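Glucuronan lyase A (Trichoderma reesei, PDB 2ZZJ) is a calcium-binding polysaccharide lyase with a beta-jelly roll fold that cleaves beta-1,4-glucuronan within the chain. Local coordinates at residues W151-L156 with W171-K176. Numbering follows the deposited sequence.
Sequences WHRVVL and WFDGAK
In the beta-jelly roll, strands 152-160 and 166-172 form an antiparallel hairpin, and the type I' turn F172-A175 that carries the chain on into strand 175-183 sets D173 against H152 and R153. V155 and W171 are a hydrogen-bonded pair, with V155 N to W171 O at 3.1 Å and W171 N to V155 O at 2.8 Å; V154 and F172 follow as a non-hydrogen-bonded pair. Beyond them D173 N reaches R153 O, while the R153 backbone N donates in return to a side-chain oxygen, D173 OD1, at 2.8 Å, nearly in line with the C-O bond. The other oxygen, D173 OD2, takes H152 ND1 on its syn lone pair at 2.8 Å, with carboxylate and imidazole only 17° from coplanar. F172 has CG anti to the backbone N (chi1 -175°), and CZ of its ring lies over one imidazole face, 3.4 Å from H152 ND1 and offset toward the ring's rim. The R153 chain bends at chi2 and chi3; its guanidinium lies over the carboxylate, the two planes 9° apart. R153 NH1 lies 3.2 Å from D173 OD1, a salt bridge of charges alone, and its in-plane partners are W151 O and a water shared with D173 OD2. R153 NE pairs with D236, and H152 NE2 bonds to S147 O. The D173 carboxylate thus receives a backbone amide, an imidazole N-H and a water, with a guanidinium stacked on it; this setting would be expected to keep it ionised and fixes its rotation, tying the turn to H152 and R153.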
# COMPACT_ATOMS: atom_id res chain seq x y z
N TRP A 151 6.02 -10.31 11.96
CA TRP A 151 6.37 -9.01 11.33
C TRP A 151 7.15 -9.23 10.05
O TRP A 151 8.22 -9.91 10.06
CB TRP A 151 7.18 -8.13 12.27
CG TRP A 151 6.33 -7.51 13.34
CD1 TRP A 151 6.18 -7.93 14.64
CD2 TRP A 151 5.49 -6.38 13.17
NE1 TRP A 151 5.31 -7.09 15.30
CE2 TRP A 151 4.87 -6.13 14.41
CE3 TRP A 151 5.19 -5.55 12.07
CZ2 TRP A 151 3.97 -5.08 14.60
CZ3 TRP A 151 4.31 -4.51 12.25
CH2 TRP A 151 3.70 -4.28 13.51
N HIS A 152 6.66 -8.66 8.96
CA HIS A 152 7.37 -8.65 7.68
C HIS A 152 7.80 -7.23 7.33
O HIS A 152 7.20 -6.30 7.80
CB HIS A 152 6.47 -9.20 6.59
CG HIS A 152 6.07 -10.62 6.84
ND1 HIS A 152 6.99 -11.66 6.86
CD2 HIS A 152 4.86 -11.17 7.10
CE1 HIS A 152 6.35 -12.79 7.13
NE2 HIS A 152 5.05 -12.53 7.25
N ARG A 153 8.86 -7.10 6.53
CA ARG A 153 9.47 -5.84 6.27
C ARG A 153 9.60 -5.68 4.78
O ARG A 153 10.21 -6.52 4.10
CB ARG A 153 10.87 -5.76 6.93
CG ARG A 153 10.86 -5.83 8.48
CD ARG A 153 10.88 -7.27 9.03
NE ARG A 153 12.08 -8.03 8.63
CZ ARG A 153 12.12 -9.37 8.59
NH1 ARG A 153 11.04 -10.10 8.91
NH2 ARG A 153 13.24 -9.98 8.21
N VAL A 154 9.06 -4.57 4.28
CA VAL A 154 8.93 -4.33 2.84
C VAL A 154 9.73 -3.07 2.53
O VAL A 154 9.61 -2.06 3.26
CB VAL A 154 7.45 -4.11 2.40
CG1 VAL A 154 7.36 -3.69 0.92
CG2 VAL A 154 6.59 -5.36 2.66
N VAL A 155 10.58 -3.16 1.51
CA VAL A 155 11.28 -1.98 1.00
C VAL A 155 11.01 -1.90 -0.51
O VAL A 155 11.10 -2.94 -1.23
CB VAL A 155 12.79 -2.00 1.29
CG1 VAL A 155 13.47 -0.74 0.66
CG2 VAL A 155 13.09 -2.06 2.81
N LEU A 156 10.64 -0.70 -0.96
CA LEU A 156 10.46 -0.43 -2.38
C LEU A 156 11.50 0.58 -2.81
O LEU A 156 11.77 1.57 -2.12
CB LEU A 156 9.07 0.15 -2.68
CG LEU A 156 7.85 -0.46 -1.97
CD1 LEU A 156 6.59 0.37 -2.29
CD2 LEU A 156 7.67 -1.85 -2.43
N TRP A 171 12.00 -5.49 -1.94
CA TRP A 171 12.65 -6.40 -1.01
C TRP A 171 11.59 -6.84 -0.01
O TRP A 171 10.71 -6.03 0.39
CB TRP A 171 13.75 -5.69 -0.21
CG TRP A 171 15.03 -5.46 -0.93
CD1 TRP A 171 16.20 -6.18 -0.79
CD2 TRP A 171 15.30 -4.44 -1.89
NE1 TRP A 171 17.17 -5.66 -1.62
CE2 TRP A 171 16.65 -4.59 -2.29
CE3 TRP A 171 14.54 -3.39 -2.42
CZ2 TRP A 171 17.25 -3.73 -3.22
CZ3 TRP A 171 15.16 -2.52 -3.35
CH2 TRP A 171 16.49 -2.72 -3.75
N PHE A 172 11.67 -8.11 0.41
CA PHE A 172 10.75 -8.66 1.43
C PHE A 172 11.60 -9.38 2.47
O PHE A 172 12.41 -10.26 2.11
CB PHE A 172 9.75 -9.62 0.79
CG PHE A 172 8.70 -10.14 1.74
CD1 PHE A 172 7.56 -9.38 2.03
CD2 PHE A 172 8.85 -11.39 2.35
CE1 PHE A 172 6.59 -9.88 2.93
CE2 PHE A 172 7.90 -11.88 3.23
CZ PHE A 172 6.77 -11.13 3.52
N ASP A 173 11.46 -9.01 3.73
CA ASP A 173 12.23 -9.60 4.82
C ASP A 173 13.74 -9.68 4.53
O ASP A 173 14.40 -10.70 4.81
CB ASP A 173 11.66 -10.98 5.23
CG ASP A 173 10.27 -10.86 5.83
OD1 ASP A 173 9.79 -9.72 5.97
OD2 ASP A 173 9.67 -11.88 6.20
N GLY A 174 14.26 -8.62 3.94
CA GLY A 174 15.71 -8.46 3.82
C GLY A 174 16.29 -9.01 2.53
O GLY A 174 17.49 -8.83 2.27
N ALA A 175 15.44 -9.63 1.72
CA ALA A 175 15.85 -10.20 0.45
C ALA A 175 15.21 -9.49 -0.75
O ALA A 175 14.03 -9.18 -0.72
CB ALA A 175 15.51 -11.69 0.45
N LYS A 176 16.00 -9.23 -1.80
CA LYS A 176 15.44 -8.68 -3.02
C LYS A 176 14.56 -9.76 -3.61
O LYS A 176 15.04 -10.90 -3.80
CB LYS A 176 16.55 -8.33 -4.01
CG LYS A 176 16.09 -7.52 -5.21
CD LYS A 176 17.30 -7.03 -6.04
CE LYS A 176 17.44 -5.53 -5.91
NZ LYS A 176 18.80 -4.96 -6.27
O HOH W 1 12.95 -6.11 3.20
O HOH W 2 10.70 -13.14 8.72